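Local coordinates for putative thioesterase (Escherichia coli, PDB 5UGZ), which probably acts as a type II thioesterase that hydrolytically releases intermediates from the NRPS/PKS assembly line making colibactin, at residues D91-I102 against D117-R128. Numbering follows the deposited sequence.
Sequences DYAIFGHSLGGI and DMPCALFFSGCR
D117 opens the contact through its carbonyl O, which takes a 2.8 Å hydrogen bond from Y92 OH lying in the carbonyl plane. P119 then lies over one face of the same phenol, its CA 3.9 Å from the ring centroid in a CH-pi contact. Y92 has its CG wedged between backbone N and carbonyl carbon (chi1 71°), which swings the ring along the incoming loop. A leucine in place of Y92 would probably leave the D117 carbonyl without its donor and P119 without a flat surface to rest on. C120 gives its N-H to Y92 O at 2.7 Å, almost head-on to the carbonyl, and its SG packs against D91 CB. Strand 121-125 runs parallel to strand 91-97, closing a right-handed beta-alpha-beta crossover through helix 99-113 in the alpha/beta-hydrolase sheet; strand 24-29 flanks the other edge of 91-97. L122 sets CD2 alongside I94, 3.6 Å from its CB, the two side chains pointing the same way. F123 bonds through N to I94 O and through O to G96 N, and its side chain crosses that of F95 at about a right angle, CB against F95 CD2. F124, on the opposite sheet face, brings CD1 to 3.3 Å from G101 O and stacks on W217. S125 brings CB against F95 CZ and, with OG anti to its backbone N (chi1 -173°), reaches the edge of the H97 ring, where OG and ND1 share a 3.0 Å hydrogen bond in the ring plane. Its carbonyl accepts S98 N at 2.8 Å, tying down the sharp turn of the probable nucleophile elbow, G96, S98 and G100 fitting GxSxG. G126 packs CA near H97 CE1, and C127 tucks SG against the first turn of the helix at G101 and I102.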
ATOM      1  N   ASP A  91     -19.834  -0.014   4.013  1.00 24.64           N
ATOM      2  CA  ASP A  91     -18.895  -0.751   3.175  1.00 23.04           C
ATOM      3  C   ASP A  91     -17.577  -0.007   3.018  1.00 19.41           C
ATOM      4  O   ASP A  91     -17.537   1.220   2.942  1.00 21.39           O
ATOM      5  CB  ASP A  91     -19.482  -0.982   1.787  1.00 22.74           C
ATOM      6  CG  ASP A  91     -20.836  -1.629   1.840  1.00 28.87           C
ATOM      7  OD1 ASP A  91     -20.908  -2.840   2.146  1.00 33.19           O
ATOM      8  OD2 ASP A  91     -21.829  -0.923   1.584  1.00 29.61           O
ATOM      9  N   TYR A  92     -16.493  -0.764   2.901  1.00 20.36           N
ATOM     10  CA  TYR A  92     -15.197  -0.142   2.659  1.00 17.28           C
ATOM     11  C   TYR A  92     -14.247  -1.155   2.030  1.00 17.78           C
ATOM     12  O   TYR A  92     -14.436  -2.370   2.135  1.00 18.08           O
ATOM     13  CB  TYR A  92     -14.615   0.438   3.959  1.00 17.13           C
ATOM     14  CG  TYR A  92     -14.145  -0.602   4.952  1.00 16.69           C
ATOM     15  CD1 TYR A  92     -12.826  -1.024   4.958  1.00 15.21           C
ATOM     16  CD2 TYR A  92     -15.015  -1.158   5.875  1.00 17.96           C
ATOM     17  CE1 TYR A  92     -12.392  -1.955   5.835  1.00 17.13           C
ATOM     18  CE2 TYR A  92     -14.585  -2.123   6.768  1.00 18.04           C
ATOM     19  CZ  TYR A  92     -13.263  -2.513   6.742  1.00 19.40           C
ATOM     20  OH  TYR A  92     -12.785  -3.459   7.627  1.00 20.87           O
ATOM     21  N   ALA A  93     -13.234  -0.627   1.352  1.00 18.64           N
ATOM     22  CA  ALA A  93     -12.138  -1.403   0.793  1.00 15.24           C
ATOM     23  C   ALA A  93     -10.837  -0.749   1.225  1.00 13.78           C
ATOM     24  O   ALA A  93     -10.836   0.357   1.755  1.00 13.23           O
ATOM     25  CB  ALA A  93     -12.208  -1.472  -0.734  1.00 16.32           C
ATOM     26  N   ILE A  94      -9.720  -1.437   0.993  1.00 14.13           N
ATOM     27  CA  ILE A  94      -8.396  -0.924   1.318  1.00 14.31           C
ATOM     28  C   ILE A  94      -7.454  -1.210   0.160  1.00 13.26           C
ATOM     29  O   ILE A  94      -7.364  -2.350  -0.302  1.00 12.54           O
ATOM     30  CB  ILE A  94      -7.834  -1.531   2.613  1.00 12.83           C
ATOM     31  CG1 ILE A  94      -8.940  -1.551   3.676  1.00 14.69           C
ATOM     32  CG2 ILE A  94      -6.569  -0.756   3.049  1.00 12.19           C
ATOM     33  CD1 ILE A  94      -8.521  -2.052   5.025  1.00 14.66           C
ATOM     34  N   PHE A  95      -6.764  -0.171  -0.309  1.00 11.15           N
ATOM     35  CA  PHE A  95      -5.745  -0.281  -1.335  1.00 11.47           C
ATOM     36  C   PHE A  95      -4.431   0.201  -0.736  1.00 12.34           C
ATOM     37  O   PHE A  95      -4.404   1.218  -0.044  1.00 12.22           O
ATOM     38  CB  PHE A  95      -6.113   0.563  -2.584  1.00 12.41           C
ATOM     39  CG  PHE A  95      -5.068   0.548  -3.664  1.00 13.40           C
ATOM     40  CD1 PHE A  95      -3.918   1.328  -3.555  1.00 13.20           C
ATOM     41  CD2 PHE A  95      -5.224  -0.250  -4.789  1.00 15.90           C
ATOM     42  CE1 PHE A  95      -2.935   1.312  -4.541  1.00 13.44           C
ATOM     43  CE2 PHE A  95      -4.242  -0.265  -5.791  1.00 16.59           C
ATOM     44  CZ  PHE A  95      -3.097   0.519  -5.659  1.00 14.05           C
ATOM     45  N   GLY A  96      -3.354  -0.528  -0.996  1.00 12.82           N
ATOM     46  CA  GLY A  96      -2.024  -0.082  -0.608  1.00 12.51           C
ATOM     47  C   GLY A  96      -1.028  -0.544  -1.640  1.00 12.46           C
ATOM     48  O   GLY A  96      -1.195  -1.603  -2.243  1.00 14.28           O
ATOM     49  N   HIS A  97       0.005   0.270  -1.872  1.00 15.49           N
ATOM     50  CA  HIS A  97       1.086  -0.066  -2.797  1.00 14.36           C
ATOM     51  C   HIS A  97       2.360  -0.319  -2.002  1.00 16.05           C
ATOM     52  O   HIS A  97       2.732   0.484  -1.137  1.00 16.82           O
ATOM     53  CB  HIS A  97       1.325   1.039  -3.838  1.00 12.96           C
ATOM     54  CG  HIS A  97       2.283   0.646  -4.933  1.00 14.74           C
ATOM     55  ND1 HIS A  97       1.895  -0.062  -6.052  1.00 15.59           N
ATOM     56  CD2 HIS A  97       3.615   0.847  -5.068  1.00 16.44           C
ATOM     57  CE1 HIS A  97       2.942  -0.268  -6.830  1.00 16.47           C
ATOM     58  NE2 HIS A  97       3.998   0.273  -6.254  1.00 15.88           N
ATOM     59  N   SER A  98       3.009  -1.448  -2.283  1.00 17.27           N
ATOM     60  CA  SER A  98       4.301  -1.825  -1.689  1.00 17.82           C
ATOM     61  C   SER A  98       4.198  -1.847  -0.166  1.00 15.87           C
ATOM     62  O   SER A  98       3.427  -2.664   0.364  1.00 16.11           O
ATOM     63  CB  SER A  98       5.375  -0.909  -2.259  1.00 17.88           C
ATOM     64  OG  SER A  98       6.560  -1.660  -2.419  1.00 24.47           O
ATOM     65  N   LEU A  99       4.961  -1.028   0.565  1.00 16.95           N
ATOM     66  CA  LEU A  99       4.835  -0.962   2.019  1.00 17.56           C
ATOM     67  C   LEU A  99       3.398  -0.689   2.431  1.00 16.01           C
ATOM     68  O   LEU A  99       2.913  -1.226   3.434  1.00 14.59           O
ATOM     69  CB  LEU A  99       5.760   0.129   2.571  1.00 16.48           C
ATOM     70  CG  LEU A  99       5.610   0.480   4.041  1.00 15.56           C
ATOM     71  CD1 LEU A  99       6.014  -0.706   4.932  1.00 17.49           C
ATOM     72  CD2 LEU A  99       6.420   1.725   4.354  1.00 15.82           C
ATOM     73  N   GLY A 100       2.705   0.153   1.667  1.00 16.02           N
ATOM     74  CA  GLY A 100       1.307   0.402   1.926  1.00 14.43           C
ATOM     75  C   GLY A 100       0.456  -0.836   1.807  1.00 14.05           C
ATOM     76  O   GLY A 100      -0.633  -0.887   2.385  1.00 13.42           O
ATOM     77  N   GLY A 101       0.925  -1.835   1.068  1.00 14.89           N
ATOM     78  CA  GLY A 101       0.199  -3.087   0.926  1.00 14.50           C
ATOM     79  C   GLY A 101       0.378  -3.977   2.139  1.00 15.30           C
ATOM     80  O   GLY A 101      -0.579  -4.606   2.588  1.00 16.89           O
ATOM     81  N   ILE A 102       1.609  -4.040   2.666  1.00 15.80           N
ATOM     82  CA  ILE A 102       1.867  -4.734   3.932  1.00 17.13           C
ATOM     83  C   ILE A 102       1.104  -4.066   5.062  1.00 16.08           C
ATOM     84  O   ILE A 102       0.527  -4.729   5.927  1.00 16.25           O
ATOM     85  CB  ILE A 102       3.378  -4.761   4.240  1.00 17.48           C
ATOM     86  CG1 ILE A 102       4.140  -5.672   3.270  1.00 23.08           C
ATOM     87  CG2 ILE A 102       3.618  -5.197   5.669  1.00 21.17           C
ATOM     88  CD1 ILE A 102       3.764  -7.148   3.346  1.00 26.47           C
ATOM     89  N   ASP A 117     -16.563  -4.673  10.832  1.00 22.43           N
ATOM     90  CA  ASP A 117     -16.904  -5.674   9.833  1.00 23.02           C
ATOM     91  C   ASP A 117     -15.769  -5.852   8.834  1.00 21.24           C
ATOM     92  O   ASP A 117     -14.836  -5.048   8.756  1.00 21.02           O
ATOM     93  CB  ASP A 117     -18.170  -5.300   9.066  1.00 23.01           C
ATOM     94  CG  ASP A 117     -19.366  -5.107   9.968  1.00 27.82           C
ATOM     95  OD1 ASP A 117     -19.582  -5.942  10.883  1.00 24.58           O
ATOM     96  OD2 ASP A 117     -20.088  -4.110   9.751  1.00 29.67           O
ATOM     97  N   MET A 118     -15.883  -6.932   8.066  1.00 18.87           N
ATOM     98  CA  MET A 118     -14.936  -7.249   7.005  1.00 20.25           C
ATOM     99  C   MET A 118     -15.050  -6.228   5.868  1.00 19.89           C
ATOM    100  O   MET A 118     -16.154  -5.790   5.541  1.00 18.93           O
ATOM    101  CB  MET A 118     -15.227  -8.662   6.492  1.00 18.49           C
ATOM    102  CG  MET A 118     -14.247  -9.257   5.497  1.00 19.82           C
ATOM    103  SD  MET A 118     -12.724  -9.973   6.156  1.00 20.18           S
ATOM    104  CE  MET A 118     -13.327 -10.999   7.490  1.00 15.44           C
ATOM    105  N   PRO A 119     -13.927  -5.809   5.261  1.00 18.20           N
ATOM    106  CA  PRO A 119     -14.010  -4.996   4.041  1.00 18.97           C
ATOM    107  C   PRO A 119     -14.735  -5.727   2.915  1.00 18.70           C
ATOM    108  O   PRO A 119     -14.889  -6.949   2.939  1.00 18.73           O
ATOM    109  CB  PRO A 119     -12.540  -4.753   3.675  1.00 16.18           C
ATOM    110  CG  PRO A 119     -11.786  -5.835   4.422  1.00 16.89           C
ATOM    111  CD  PRO A 119     -12.531  -6.021   5.683  1.00 14.53           C
ATOM    112  N   CYS A 120     -15.171  -4.940   1.919  1.00 18.33           N
ATOM    113  CA  CYS A 120     -15.704  -5.470   0.657  1.00 19.38           C
ATOM    114  C   CYS A 120     -14.656  -6.266  -0.105  1.00 20.16           C
ATOM    115  O   CYS A 120     -14.935  -7.355  -0.633  1.00 19.91           O
ATOM    116  CB  CYS A 120     -16.150  -4.330  -0.269  1.00 17.70           C
ATOM    117  SG  CYS A 120     -17.488  -3.338   0.214  1.00 35.84           S
ATOM    118  N   ALA A 121     -13.474  -5.672  -0.254  1.00 17.72           N
ATOM    119  CA  ALA A 121     -12.381  -6.148  -1.085  1.00 16.19           C
ATOM    120  C   ALA A 121     -11.117  -5.453  -0.624  1.00 16.24           C
ATOM    121  O   ALA A 121     -11.163  -4.413   0.036  1.00 15.45           O
ATOM    122  CB  ALA A 121     -12.611  -5.857  -2.567  1.00 17.98           C
ATOM    123  N   LEU A 122      -9.990  -6.047  -0.992  1.00 16.92           N
ATOM    124  CA  LEU A 122      -8.666  -5.575  -0.631  1.00 17.41           C
ATOM    125  C   LEU A 122      -7.809  -5.622  -1.874  1.00 15.87           C
ATOM    126  O   LEU A 122      -7.889  -6.583  -2.641  1.00 16.99           O
ATOM    127  CB  LEU A 122      -8.011  -6.436   0.473  1.00 15.34           C
ATOM    128  CG  LEU A 122      -8.624  -6.383   1.879  1.00 15.20           C
ATOM    129  CD1 LEU A 122      -8.105  -7.546   2.692  1.00 14.80           C
ATOM    130  CD2 LEU A 122      -8.312  -5.077   2.585  1.00 14.21           C
ATOM    131  N   PHE A 123      -6.985  -4.590  -2.059  1.00 15.57           N
ATOM    132  CA  PHE A 123      -6.102  -4.451  -3.210  1.00 14.23           C
ATOM    133  C   PHE A 123      -4.680  -4.328  -2.694  1.00 14.75           C
ATOM    134  O   PHE A 123      -4.382  -3.423  -1.913  1.00 14.80           O
ATOM    135  CB  PHE A 123      -6.477  -3.225  -4.055  1.00 13.47           C
ATOM    136  CG  PHE A 123      -7.916  -3.195  -4.474  1.00 14.87           C
ATOM    137  CD1 PHE A 123      -8.316  -3.778  -5.666  1.00 16.41           C
ATOM    138  CD2 PHE A 123      -8.878  -2.600  -3.666  1.00 15.18           C
ATOM    139  CE1 PHE A 123      -9.644  -3.755  -6.061  1.00 16.28           C
ATOM    140  CE2 PHE A 123     -10.210  -2.584  -4.045  1.00 16.02           C
ATOM    141  CZ  PHE A 123     -10.593  -3.169  -5.250  1.00 16.22           C
ATOM    142  N   PHE A 124      -3.810  -5.242  -3.105  1.00 15.60           N
ATOM    143  CA  PHE A 124      -2.398  -5.190  -2.746  1.00 14.07           C
ATOM    144  C   PHE A 124      -1.625  -4.989  -4.036  1.00 18.16           C
ATOM    145  O   PHE A 124      -1.521  -5.907  -4.857  1.00 18.81           O
ATOM    146  CB  PHE A 124      -1.940  -6.446  -2.007  1.00 15.53           C
ATOM    147  CG  PHE A 124      -2.746  -6.748  -0.770  1.00 18.68           C
ATOM    148  CD1 PHE A 124      -2.665  -5.924   0.344  1.00 16.11           C
ATOM    149  CD2 PHE A 124      -3.599  -7.840  -0.722  1.00 17.31           C
ATOM    150  CE1 PHE A 124      -3.413  -6.190   1.479  1.00 15.82           C
ATOM    151  CE2 PHE A 124      -4.345  -8.098   0.415  1.00 15.95           C
ATOM    152  CZ  PHE A 124      -4.248  -7.270   1.513  1.00 15.78           C
ATOM    153  N   SER A 125      -1.099  -3.786  -4.206  1.00 16.61           N
ATOM    154  CA  SER A 125      -0.411  -3.384  -5.415  1.00 16.77           C
ATOM    155  C   SER A 125       1.099  -3.389  -5.177  1.00 17.83           C
ATOM    156  O   SER A 125       1.579  -2.934  -4.132  1.00 17.01           O
ATOM    157  CB  SER A 125      -0.913  -2.002  -5.836  1.00 14.30           C
ATOM    158  OG  SER A 125      -0.408  -1.610  -7.084  1.00 15.61           O
ATOM    159  N   GLY A 126       1.839  -3.928  -6.143  1.00 19.12           N
ATOM    160  CA  GLY A 126       3.295  -3.942  -6.053  1.00 18.58           C
ATOM    161  C   GLY A 126       3.805  -4.504  -4.745  1.00 19.78           C
ATOM    162  O   GLY A 126       4.741  -3.958  -4.147  1.00 20.47           O
ATOM    163  N   CYS A 127       3.196  -5.587  -4.280  1.00 20.18           N
ATOM    164  CA  CYS A 127       3.366  -6.043  -2.906  1.00 20.81           C
ATOM    165  C   CYS A 127       3.531  -7.553  -2.913  1.00 21.73           C
ATOM    166  O   CYS A 127       2.602  -8.269  -3.281  1.00 21.11           O
ATOM    167  CB  CYS A 127       2.163  -5.632  -2.055  1.00 18.06           C
ATOM    168  SG  CYS A 127       2.433  -5.835  -0.302  1.00 27.36           S
ATOM    169  N   ARG A 128       4.705  -8.029  -2.500  1.00 27.26           N
ATOM    170  CA  ARG A 128       4.938  -9.455  -2.330  1.00 27.98           C
ATOM    171  C   ARG A 128       4.123  -9.976  -1.145  1.00 28.73           C
ATOM    172  O   ARG A 128       3.699  -9.199  -0.284  1.00 26.46           O
ATOM    173  CB  ARG A 128       6.433  -9.723  -2.142  1.00 32.63           C
ATOM    174  CG  ARG A 128       7.269  -9.323  -3.383  1.00 37.31           C
ATOM    175  CD  ARG A 128       8.795  -9.408  -3.188  1.00 43.47           C
ATOM    176  NE  ARG A 128       9.270 -10.728  -2.757  1.00 48.38           N
ATOM    177  CZ  ARG A 128      10.541 -11.132  -2.814  1.00 49.61           C
ATOM    178  NH1 ARG A 128      11.489 -10.332  -3.302  1.00 47.58           N
ATOM    179  NH2 ARG A 128      10.864 -12.344  -2.382  1.00 48.99           N
TER
HETATM  180  O   HOH W   1     -17.305  -3.711   4.384  1.00 20.56           O